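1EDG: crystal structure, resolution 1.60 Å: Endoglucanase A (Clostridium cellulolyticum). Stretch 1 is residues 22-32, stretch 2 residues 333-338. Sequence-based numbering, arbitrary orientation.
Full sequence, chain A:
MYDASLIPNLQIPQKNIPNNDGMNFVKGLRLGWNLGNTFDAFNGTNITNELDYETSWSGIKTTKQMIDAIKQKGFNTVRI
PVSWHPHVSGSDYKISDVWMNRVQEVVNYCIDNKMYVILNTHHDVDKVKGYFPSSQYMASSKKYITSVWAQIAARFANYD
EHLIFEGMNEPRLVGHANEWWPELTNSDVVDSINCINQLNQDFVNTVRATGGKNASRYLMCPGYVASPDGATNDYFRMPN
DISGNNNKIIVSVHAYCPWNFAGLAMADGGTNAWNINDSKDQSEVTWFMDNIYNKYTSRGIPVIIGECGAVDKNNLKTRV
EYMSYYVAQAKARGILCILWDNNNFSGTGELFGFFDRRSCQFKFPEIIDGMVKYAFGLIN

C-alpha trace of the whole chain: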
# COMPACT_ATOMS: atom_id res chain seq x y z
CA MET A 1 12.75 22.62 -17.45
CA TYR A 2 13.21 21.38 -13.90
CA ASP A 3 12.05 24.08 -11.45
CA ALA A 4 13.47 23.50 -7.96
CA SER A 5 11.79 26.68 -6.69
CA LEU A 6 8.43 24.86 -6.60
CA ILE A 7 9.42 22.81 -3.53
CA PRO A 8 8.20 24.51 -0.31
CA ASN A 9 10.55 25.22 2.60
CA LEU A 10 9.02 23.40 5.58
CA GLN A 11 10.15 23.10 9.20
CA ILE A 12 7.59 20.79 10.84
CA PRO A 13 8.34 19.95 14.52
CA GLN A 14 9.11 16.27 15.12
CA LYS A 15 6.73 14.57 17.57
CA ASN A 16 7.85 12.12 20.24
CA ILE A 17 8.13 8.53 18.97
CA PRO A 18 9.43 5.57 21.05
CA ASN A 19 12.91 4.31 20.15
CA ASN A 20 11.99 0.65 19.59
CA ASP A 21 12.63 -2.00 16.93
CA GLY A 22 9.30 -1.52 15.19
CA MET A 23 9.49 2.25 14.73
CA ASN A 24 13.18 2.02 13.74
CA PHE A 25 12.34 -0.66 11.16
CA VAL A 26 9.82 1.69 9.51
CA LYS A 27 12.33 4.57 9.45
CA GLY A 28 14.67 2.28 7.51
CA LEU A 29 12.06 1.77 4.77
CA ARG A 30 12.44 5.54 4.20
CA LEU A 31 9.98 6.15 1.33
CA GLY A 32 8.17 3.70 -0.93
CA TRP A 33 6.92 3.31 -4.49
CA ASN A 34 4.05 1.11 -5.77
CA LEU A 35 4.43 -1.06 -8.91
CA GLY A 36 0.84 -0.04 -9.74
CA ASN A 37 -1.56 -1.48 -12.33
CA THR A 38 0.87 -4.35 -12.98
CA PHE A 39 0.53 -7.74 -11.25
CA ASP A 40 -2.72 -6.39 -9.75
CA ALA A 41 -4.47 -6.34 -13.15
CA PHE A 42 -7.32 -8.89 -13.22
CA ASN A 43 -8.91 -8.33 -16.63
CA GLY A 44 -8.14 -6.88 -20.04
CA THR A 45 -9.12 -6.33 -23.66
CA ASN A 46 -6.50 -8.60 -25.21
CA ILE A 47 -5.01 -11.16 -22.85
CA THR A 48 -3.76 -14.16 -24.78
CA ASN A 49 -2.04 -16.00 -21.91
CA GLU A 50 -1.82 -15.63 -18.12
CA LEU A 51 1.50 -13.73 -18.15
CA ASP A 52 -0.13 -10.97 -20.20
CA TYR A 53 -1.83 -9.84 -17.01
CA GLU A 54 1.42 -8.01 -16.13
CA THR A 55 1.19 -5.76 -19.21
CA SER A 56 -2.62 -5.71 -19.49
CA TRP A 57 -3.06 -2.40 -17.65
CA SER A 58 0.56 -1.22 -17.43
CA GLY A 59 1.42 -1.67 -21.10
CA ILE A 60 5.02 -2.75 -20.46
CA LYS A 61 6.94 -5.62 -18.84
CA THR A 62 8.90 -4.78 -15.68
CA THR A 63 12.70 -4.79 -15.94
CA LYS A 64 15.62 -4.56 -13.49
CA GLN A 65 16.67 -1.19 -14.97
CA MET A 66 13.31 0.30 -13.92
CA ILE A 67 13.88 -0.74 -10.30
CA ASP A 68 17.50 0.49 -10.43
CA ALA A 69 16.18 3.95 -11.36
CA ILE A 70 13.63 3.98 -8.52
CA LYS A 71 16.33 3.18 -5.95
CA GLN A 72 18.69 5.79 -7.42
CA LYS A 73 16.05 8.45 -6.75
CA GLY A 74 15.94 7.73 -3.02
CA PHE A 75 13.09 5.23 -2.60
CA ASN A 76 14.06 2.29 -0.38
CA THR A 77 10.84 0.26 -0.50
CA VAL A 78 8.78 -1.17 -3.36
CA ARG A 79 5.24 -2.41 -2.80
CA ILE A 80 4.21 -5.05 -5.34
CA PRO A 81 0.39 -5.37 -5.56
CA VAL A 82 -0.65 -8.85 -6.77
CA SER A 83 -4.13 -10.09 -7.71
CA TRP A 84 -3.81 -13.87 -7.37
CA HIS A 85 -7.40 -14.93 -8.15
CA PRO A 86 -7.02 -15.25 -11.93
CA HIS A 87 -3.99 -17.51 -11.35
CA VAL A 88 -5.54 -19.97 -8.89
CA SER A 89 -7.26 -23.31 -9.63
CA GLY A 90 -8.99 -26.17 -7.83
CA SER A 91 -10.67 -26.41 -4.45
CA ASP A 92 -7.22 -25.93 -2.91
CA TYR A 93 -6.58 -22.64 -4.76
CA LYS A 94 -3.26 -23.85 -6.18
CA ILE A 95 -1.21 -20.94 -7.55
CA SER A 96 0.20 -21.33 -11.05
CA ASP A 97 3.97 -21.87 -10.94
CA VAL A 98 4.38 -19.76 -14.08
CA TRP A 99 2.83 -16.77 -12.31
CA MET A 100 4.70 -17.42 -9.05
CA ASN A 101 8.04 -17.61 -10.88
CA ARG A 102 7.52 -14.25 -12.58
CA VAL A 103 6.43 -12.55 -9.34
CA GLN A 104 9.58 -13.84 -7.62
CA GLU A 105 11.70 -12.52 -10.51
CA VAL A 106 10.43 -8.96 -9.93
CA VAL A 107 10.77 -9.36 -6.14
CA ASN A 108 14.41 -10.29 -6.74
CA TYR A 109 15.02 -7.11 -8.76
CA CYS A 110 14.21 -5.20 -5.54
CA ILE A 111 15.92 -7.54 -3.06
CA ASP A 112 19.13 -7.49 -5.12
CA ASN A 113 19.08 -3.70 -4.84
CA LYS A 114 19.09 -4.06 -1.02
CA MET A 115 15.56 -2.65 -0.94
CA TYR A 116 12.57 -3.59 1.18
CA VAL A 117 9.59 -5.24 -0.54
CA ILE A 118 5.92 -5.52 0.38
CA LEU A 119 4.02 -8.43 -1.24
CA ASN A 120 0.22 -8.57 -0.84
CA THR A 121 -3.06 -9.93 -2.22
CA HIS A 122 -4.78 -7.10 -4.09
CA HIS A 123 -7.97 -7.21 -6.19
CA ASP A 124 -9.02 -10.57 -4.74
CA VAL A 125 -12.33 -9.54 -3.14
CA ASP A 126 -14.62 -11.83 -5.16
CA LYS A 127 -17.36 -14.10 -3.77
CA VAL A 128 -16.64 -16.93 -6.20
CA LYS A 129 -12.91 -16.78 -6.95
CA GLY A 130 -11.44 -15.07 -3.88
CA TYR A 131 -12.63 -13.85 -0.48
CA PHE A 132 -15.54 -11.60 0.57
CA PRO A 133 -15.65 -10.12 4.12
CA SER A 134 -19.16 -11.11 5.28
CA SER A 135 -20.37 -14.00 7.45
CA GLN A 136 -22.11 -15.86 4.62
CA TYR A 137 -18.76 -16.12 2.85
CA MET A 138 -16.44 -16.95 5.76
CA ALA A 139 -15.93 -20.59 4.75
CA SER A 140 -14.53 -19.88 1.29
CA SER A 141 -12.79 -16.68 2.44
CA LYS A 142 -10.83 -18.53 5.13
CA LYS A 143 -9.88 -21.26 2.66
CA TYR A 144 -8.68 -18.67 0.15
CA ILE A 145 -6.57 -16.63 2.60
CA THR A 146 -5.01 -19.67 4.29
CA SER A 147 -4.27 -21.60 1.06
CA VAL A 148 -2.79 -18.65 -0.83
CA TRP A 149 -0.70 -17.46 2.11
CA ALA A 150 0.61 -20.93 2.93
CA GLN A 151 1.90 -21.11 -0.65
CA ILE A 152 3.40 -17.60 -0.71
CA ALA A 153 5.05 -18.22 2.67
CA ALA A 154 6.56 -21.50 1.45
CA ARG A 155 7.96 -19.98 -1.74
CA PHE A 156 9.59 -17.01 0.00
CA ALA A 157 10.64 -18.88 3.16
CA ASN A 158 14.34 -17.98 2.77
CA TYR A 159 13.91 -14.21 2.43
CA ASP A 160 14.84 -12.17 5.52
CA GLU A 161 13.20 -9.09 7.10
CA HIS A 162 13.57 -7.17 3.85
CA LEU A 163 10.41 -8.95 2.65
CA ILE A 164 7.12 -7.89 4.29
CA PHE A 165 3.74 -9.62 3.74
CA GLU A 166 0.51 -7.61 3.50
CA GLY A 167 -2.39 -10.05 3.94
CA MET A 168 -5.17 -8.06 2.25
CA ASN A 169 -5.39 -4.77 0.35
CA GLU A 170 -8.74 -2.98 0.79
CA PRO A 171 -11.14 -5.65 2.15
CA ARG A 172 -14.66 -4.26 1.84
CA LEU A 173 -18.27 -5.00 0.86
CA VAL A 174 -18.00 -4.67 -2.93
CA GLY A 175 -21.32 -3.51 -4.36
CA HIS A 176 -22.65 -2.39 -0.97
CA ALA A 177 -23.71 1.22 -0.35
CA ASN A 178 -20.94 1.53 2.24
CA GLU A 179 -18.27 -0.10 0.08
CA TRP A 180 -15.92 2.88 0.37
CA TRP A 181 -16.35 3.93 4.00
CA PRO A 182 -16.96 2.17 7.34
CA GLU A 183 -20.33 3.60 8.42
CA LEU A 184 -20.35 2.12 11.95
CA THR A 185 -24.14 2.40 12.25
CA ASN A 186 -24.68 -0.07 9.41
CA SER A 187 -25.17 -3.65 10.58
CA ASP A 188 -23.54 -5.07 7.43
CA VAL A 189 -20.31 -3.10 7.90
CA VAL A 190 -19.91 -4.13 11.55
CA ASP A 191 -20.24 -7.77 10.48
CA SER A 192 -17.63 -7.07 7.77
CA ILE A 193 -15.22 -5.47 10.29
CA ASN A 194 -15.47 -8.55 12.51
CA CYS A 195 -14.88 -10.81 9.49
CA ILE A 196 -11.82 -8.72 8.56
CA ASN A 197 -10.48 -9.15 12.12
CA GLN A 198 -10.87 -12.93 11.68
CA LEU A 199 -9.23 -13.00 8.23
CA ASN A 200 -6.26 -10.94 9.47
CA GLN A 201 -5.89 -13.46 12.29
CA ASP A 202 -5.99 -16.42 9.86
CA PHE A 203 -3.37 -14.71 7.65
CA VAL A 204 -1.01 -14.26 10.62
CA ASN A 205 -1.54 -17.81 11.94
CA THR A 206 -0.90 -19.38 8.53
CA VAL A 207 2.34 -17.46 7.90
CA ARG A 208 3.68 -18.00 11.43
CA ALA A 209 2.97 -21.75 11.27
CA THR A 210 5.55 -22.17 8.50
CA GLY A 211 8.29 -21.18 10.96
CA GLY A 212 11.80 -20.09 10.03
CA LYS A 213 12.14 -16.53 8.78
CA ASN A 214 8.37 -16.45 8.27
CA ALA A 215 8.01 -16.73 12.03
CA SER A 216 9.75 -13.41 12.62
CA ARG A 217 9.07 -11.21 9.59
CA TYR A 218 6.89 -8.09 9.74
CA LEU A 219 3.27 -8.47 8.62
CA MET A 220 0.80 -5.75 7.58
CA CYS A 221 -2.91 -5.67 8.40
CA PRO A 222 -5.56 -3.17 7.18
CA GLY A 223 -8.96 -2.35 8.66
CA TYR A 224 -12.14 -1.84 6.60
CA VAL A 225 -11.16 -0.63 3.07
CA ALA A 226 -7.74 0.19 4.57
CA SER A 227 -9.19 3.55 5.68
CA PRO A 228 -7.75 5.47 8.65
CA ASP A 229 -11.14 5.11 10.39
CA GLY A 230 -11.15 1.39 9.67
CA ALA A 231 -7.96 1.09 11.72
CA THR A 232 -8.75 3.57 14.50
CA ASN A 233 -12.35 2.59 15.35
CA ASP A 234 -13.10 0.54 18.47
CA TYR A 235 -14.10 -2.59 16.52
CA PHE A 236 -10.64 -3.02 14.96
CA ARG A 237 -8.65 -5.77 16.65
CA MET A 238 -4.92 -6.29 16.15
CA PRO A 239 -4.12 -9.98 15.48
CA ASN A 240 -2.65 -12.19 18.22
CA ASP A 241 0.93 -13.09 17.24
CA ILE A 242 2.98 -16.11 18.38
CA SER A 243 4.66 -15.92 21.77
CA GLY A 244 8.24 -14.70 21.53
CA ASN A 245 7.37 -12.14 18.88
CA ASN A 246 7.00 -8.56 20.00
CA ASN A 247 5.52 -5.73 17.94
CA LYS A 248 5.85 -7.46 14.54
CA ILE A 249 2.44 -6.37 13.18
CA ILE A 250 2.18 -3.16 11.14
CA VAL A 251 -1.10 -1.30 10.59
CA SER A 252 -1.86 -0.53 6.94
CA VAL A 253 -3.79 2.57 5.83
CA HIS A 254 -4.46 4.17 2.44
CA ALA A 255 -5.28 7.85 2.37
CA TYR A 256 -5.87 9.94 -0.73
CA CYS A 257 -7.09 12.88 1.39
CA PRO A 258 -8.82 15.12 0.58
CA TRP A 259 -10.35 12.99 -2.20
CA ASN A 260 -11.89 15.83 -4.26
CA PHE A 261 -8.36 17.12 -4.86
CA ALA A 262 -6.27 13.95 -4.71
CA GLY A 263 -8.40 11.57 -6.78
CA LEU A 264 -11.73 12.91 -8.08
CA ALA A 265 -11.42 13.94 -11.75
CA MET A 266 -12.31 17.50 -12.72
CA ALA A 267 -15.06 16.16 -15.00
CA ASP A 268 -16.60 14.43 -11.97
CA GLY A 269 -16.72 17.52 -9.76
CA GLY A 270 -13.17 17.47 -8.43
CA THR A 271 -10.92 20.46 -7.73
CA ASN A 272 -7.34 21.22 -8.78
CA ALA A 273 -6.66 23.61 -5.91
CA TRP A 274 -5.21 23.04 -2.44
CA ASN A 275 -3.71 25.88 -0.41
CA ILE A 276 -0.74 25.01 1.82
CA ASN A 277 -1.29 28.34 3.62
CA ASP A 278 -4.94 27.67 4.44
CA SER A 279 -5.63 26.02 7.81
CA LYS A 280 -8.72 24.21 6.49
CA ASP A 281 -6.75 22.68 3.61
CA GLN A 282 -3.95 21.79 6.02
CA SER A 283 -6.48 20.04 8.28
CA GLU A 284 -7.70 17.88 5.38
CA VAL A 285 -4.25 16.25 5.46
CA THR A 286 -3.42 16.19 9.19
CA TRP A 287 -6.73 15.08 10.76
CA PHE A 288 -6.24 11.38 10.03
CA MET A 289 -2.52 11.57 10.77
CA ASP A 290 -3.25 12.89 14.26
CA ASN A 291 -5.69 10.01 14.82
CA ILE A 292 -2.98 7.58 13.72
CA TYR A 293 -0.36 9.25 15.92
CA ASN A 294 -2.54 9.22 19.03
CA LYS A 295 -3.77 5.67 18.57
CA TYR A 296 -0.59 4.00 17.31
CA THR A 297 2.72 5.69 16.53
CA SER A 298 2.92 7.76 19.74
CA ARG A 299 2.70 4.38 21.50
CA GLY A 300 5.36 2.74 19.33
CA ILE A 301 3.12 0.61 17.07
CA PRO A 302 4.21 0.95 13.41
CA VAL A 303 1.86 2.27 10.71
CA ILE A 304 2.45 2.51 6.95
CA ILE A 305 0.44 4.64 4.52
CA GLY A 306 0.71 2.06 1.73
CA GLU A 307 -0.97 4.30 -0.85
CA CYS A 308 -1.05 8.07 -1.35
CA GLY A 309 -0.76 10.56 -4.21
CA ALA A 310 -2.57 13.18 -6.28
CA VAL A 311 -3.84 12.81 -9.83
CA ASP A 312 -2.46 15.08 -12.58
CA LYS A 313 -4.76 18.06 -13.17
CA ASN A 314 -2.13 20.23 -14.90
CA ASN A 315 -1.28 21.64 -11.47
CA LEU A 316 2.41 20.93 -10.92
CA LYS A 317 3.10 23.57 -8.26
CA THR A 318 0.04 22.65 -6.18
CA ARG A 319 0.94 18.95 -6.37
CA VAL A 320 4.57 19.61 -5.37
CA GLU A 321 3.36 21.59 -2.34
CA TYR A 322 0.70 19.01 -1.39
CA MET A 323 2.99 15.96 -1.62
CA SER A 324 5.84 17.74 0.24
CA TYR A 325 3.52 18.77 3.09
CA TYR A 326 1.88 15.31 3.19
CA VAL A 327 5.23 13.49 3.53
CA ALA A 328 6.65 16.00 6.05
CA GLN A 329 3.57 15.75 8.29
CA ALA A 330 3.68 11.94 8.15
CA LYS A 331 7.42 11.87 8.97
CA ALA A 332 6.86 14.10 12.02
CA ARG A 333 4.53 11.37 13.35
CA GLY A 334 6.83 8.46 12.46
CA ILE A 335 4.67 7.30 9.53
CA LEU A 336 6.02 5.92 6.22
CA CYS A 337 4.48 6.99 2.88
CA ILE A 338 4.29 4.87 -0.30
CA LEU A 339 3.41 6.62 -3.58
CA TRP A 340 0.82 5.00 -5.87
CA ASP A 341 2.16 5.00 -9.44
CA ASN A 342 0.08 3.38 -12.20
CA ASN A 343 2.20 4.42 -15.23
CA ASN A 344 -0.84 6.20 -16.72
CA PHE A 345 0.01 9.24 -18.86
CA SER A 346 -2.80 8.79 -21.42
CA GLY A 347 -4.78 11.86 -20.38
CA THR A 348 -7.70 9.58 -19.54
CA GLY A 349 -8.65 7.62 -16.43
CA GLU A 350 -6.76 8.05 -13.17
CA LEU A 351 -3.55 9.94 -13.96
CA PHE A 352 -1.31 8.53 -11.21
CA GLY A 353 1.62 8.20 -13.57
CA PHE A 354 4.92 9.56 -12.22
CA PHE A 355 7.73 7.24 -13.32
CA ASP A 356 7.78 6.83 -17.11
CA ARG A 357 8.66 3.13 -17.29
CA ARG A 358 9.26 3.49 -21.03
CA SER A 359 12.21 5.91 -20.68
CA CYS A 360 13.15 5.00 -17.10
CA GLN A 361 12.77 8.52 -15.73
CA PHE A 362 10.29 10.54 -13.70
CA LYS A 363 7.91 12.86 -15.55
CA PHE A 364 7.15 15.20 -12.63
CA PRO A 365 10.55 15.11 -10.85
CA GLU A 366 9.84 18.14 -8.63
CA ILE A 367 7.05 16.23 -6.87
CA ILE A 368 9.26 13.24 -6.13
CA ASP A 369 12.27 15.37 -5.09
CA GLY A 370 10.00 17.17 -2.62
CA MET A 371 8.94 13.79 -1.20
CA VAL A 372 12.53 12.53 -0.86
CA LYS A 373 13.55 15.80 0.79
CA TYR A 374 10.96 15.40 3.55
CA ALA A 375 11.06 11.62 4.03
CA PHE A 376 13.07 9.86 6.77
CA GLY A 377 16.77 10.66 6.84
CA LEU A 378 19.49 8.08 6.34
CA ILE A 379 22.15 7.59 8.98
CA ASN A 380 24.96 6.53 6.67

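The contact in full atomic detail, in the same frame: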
# COMPACT_ATOMS: atom_id res chain seq x y z
N GLY A 22 10.34 -1.76 16.17
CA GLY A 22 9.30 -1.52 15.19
C GLY A 22 9.36 -0.17 14.51
O GLY A 22 9.33 -0.09 13.28
N MET A 23 9.44 0.90 15.29
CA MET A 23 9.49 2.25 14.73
C MET A 23 10.79 2.48 13.96
O MET A 23 10.80 3.19 12.95
CB MET A 23 9.32 3.31 15.83
CG MET A 23 8.04 3.16 16.65
SD MET A 23 6.54 3.02 15.63
CE MET A 23 6.44 4.64 14.92
N ASN A 24 11.89 1.89 14.42
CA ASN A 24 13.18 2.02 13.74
C ASN A 24 13.17 1.26 12.42
O ASN A 24 13.79 1.68 11.43
CB ASN A 24 14.33 1.55 14.63
CG ASN A 24 14.70 2.58 15.70
OD1 ASN A 24 14.76 3.77 15.43
ND2 ASN A 24 14.92 2.11 16.92
N PHE A 25 12.45 0.14 12.38
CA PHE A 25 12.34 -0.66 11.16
C PHE A 25 11.66 0.19 10.08
O PHE A 25 12.16 0.29 8.95
CB PHE A 25 11.52 -1.93 11.43
CG PHE A 25 11.29 -2.77 10.21
CD1 PHE A 25 12.29 -3.61 9.73
CD2 PHE A 25 10.06 -2.75 9.56
CE1 PHE A 25 12.06 -4.41 8.60
CE2 PHE A 25 9.82 -3.54 8.43
CZ PHE A 25 10.83 -4.37 7.95
N VAL A 26 10.56 0.83 10.44
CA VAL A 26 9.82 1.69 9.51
C VAL A 26 10.68 2.86 8.99
O VAL A 26 10.63 3.19 7.80
CB VAL A 26 8.49 2.18 10.15
CG1 VAL A 26 7.86 3.31 9.34
CG2 VAL A 26 7.51 1.02 10.24
N LYS A 27 11.46 3.48 9.87
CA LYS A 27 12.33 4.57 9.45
C LYS A 27 13.28 4.08 8.35
O LYS A 27 13.54 4.81 7.40
CB LYS A 27 13.14 5.10 10.63
CG LYS A 27 12.31 5.80 11.67
CD LYS A 27 13.14 6.15 12.90
CE LYS A 27 14.26 7.11 12.56
NZ LYS A 27 15.01 7.47 13.80
N GLY A 28 13.76 2.85 8.48
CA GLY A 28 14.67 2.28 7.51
C GLY A 28 14.06 2.10 6.12
O GLY A 28 14.78 2.12 5.12
N LEU A 29 12.75 1.93 6.06
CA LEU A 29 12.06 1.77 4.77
C LEU A 29 12.15 3.07 3.97
O LEU A 29 12.06 3.07 2.74
CB LEU A 29 10.60 1.37 4.98
CG LEU A 29 10.27 0.13 5.84
CD1 LEU A 29 8.82 -0.25 5.64
CD2 LEU A 29 11.14 -1.04 5.47
N ARG A 30 12.28 4.17 4.72
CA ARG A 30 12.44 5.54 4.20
C ARG A 30 11.31 6.20 3.39
O ARG A 30 10.77 7.23 3.81
CB ARG A 30 13.78 5.69 3.48
CG ARG A 30 14.18 7.14 3.31
CD ARG A 30 15.54 7.29 2.66
NE ARG A 30 15.95 8.70 2.63
CZ ARG A 30 16.43 9.32 1.56
NH1 ARG A 30 16.55 8.67 0.41
NH2 ARG A 30 16.78 10.60 1.64
N LEU A 31 11.02 5.64 2.23
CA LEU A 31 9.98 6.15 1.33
C LEU A 31 9.73 5.02 0.34
O LEU A 31 10.67 4.37 -0.10
CB LEU A 31 10.48 7.40 0.58
CG LEU A 31 9.53 8.08 -0.40
CD1 LEU A 31 8.35 8.68 0.34
CD2 LEU A 31 10.27 9.16 -1.18
N GLY A 32 8.47 4.78 -0.01
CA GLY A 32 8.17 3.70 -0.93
C GLY A 32 7.51 4.07 -2.25
O GLY A 32 6.96 5.16 -2.41
N ARG A 333 5.28 12.30 12.50
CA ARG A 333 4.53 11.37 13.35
C ARG A 333 5.03 9.93 13.21
O ARG A 333 4.34 8.98 13.63
CB ARG A 333 3.04 11.47 13.03
CG ARG A 333 2.43 12.84 13.35
CD ARG A 333 1.13 13.03 12.58
NE ARG A 333 0.45 14.29 12.86
CZ ARG A 333 0.79 15.47 12.35
NH1 ARG A 333 1.83 15.57 11.52
NH2 ARG A 333 0.09 16.56 12.66
N GLY A 334 6.22 9.77 12.63
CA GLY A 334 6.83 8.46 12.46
C GLY A 334 6.18 7.53 11.45
O GLY A 334 6.44 6.33 11.46
N ILE A 335 5.39 8.09 10.53
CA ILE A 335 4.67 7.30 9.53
C ILE A 335 5.34 7.28 8.15
O ILE A 335 5.72 8.33 7.63
CB ILE A 335 3.24 7.86 9.35
CG1 ILE A 335 2.51 7.97 10.70
CG2 ILE A 335 2.45 7.00 8.37
CD1 ILE A 335 1.26 8.84 10.66
N LEU A 336 5.44 6.09 7.56
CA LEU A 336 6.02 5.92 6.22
C LEU A 336 4.96 6.18 5.16
O LEU A 336 3.78 5.89 5.39
CB LEU A 336 6.54 4.49 6.03
CG LEU A 336 7.11 4.18 4.63
CD1 LEU A 336 8.47 4.82 4.53
CD2 LEU A 336 7.21 2.70 4.38
N CYS A 337 5.37 6.72 4.01
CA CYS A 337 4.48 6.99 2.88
C CYS A 337 4.93 6.19 1.66
O CYS A 337 6.13 6.06 1.41
CB CYS A 337 4.51 8.47 2.51
SG CYS A 337 3.74 9.54 3.71
N ILE A 338 3.98 5.63 0.91
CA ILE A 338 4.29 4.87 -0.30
C ILE A 338 3.41 5.44 -1.42
O ILE A 338 2.19 5.42 -1.33
CB ILE A 338 4.04 3.35 -0.13
CG1 ILE A 338 4.85 2.80 1.06
CG2 ILE A 338 4.44 2.60 -1.40
CD1 ILE A 338 4.71 1.30 1.27
O HOH W 1 9.02 5.55 12.62
O HOH W 2 7.93 8.17 3.99

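This is a mostly apolar contact in which a helix and the turn after it lie against an incoming strand, closed at one end by a parallel beta bridge and supplemented by two bridging waters. Both stretches belong to one chain, yet touching residues are at least 305 positions apart in sequence. Together they bury 412 Å² of surface.

Stretch 1 begins within a helix. Val 26 N, Lys 27 N and Gly 28 N donate to the carbonyl oxygens four residues earlier, those of Gly 22, Met 23 and Asn 24. Arg 30 breaks the helical pattern with a positive phi of 64°. The chain then extends through Leu 31 to Gly 32, which runs beside the strand of stretch 2.

The bridge pairs Gly 32 with Ile 338 in parallel register, and their CA atoms are 4.1 Å apart. One direct hydrogen bond joins the two stretches: Gly 32 N donates to Cys 337 O at 3.0 Å, with a nearly straight angle of 165°. Gly 32 O in turn lies 3.4 Å from Ile 338 CA, a CA-H...O contact. The close approach suits a glycine. A CB placed on Gly 32 would lie 2.7 Å from Ile 338 CG1, which is a clash.

Leu 336 is the centre of the apolar packing and has the largest area covered by the other stretch. Its CA-to-CB bond points toward stretch 1. Val 26 and Leu 29, one helical turn apart, point toward stretch 2 and meet it. Val 26 CG1 is 3.8 Å from Leu 336 CB, and Leu 29 CD1 is 3.6 Å from Leu 336 CD2. The other methyl of Leu 336 reaches the backbone of the turn, with CD1 3.4 Å from Arg 30 C. These are van der Waals contacts, and they remove hydrocarbon surface from water. The burial has a cost: Leu 336 N has no hydrogen-bonding partner in the model.

Leu 31 starts differently. Its CA-to-CB bond points away from stretch 2, but the end of the side chain comes nearer, and Leu 31 CD1 lies 4.4 Å from Cys 337 CB.

At the other end of the contact, Met 23 approaches Gly 334. The CA-to-CB bond of Met 23 points sideways, but its three m rotamers bring the tip in, so that Met 23 CE is 3.9 Å from Gly 334 O. Gly 334 has a positive phi of 70°, which favours glycine. A CB there would also be tight, at 3.3 Å from Met 23 CE.

Two waters link backbone groups that do not meet directly. Water 1 donates to both Met 23 O, at 3.0 Å from its oxygen, and Gly 334 O, at 2.9 Å. It thus joins two acceptors that could not bond to each other. Water 2 donates to Arg 30 O at 3.0 Å and accepts from Cys 337 N at 2.9 Å, linking the turn to the strand.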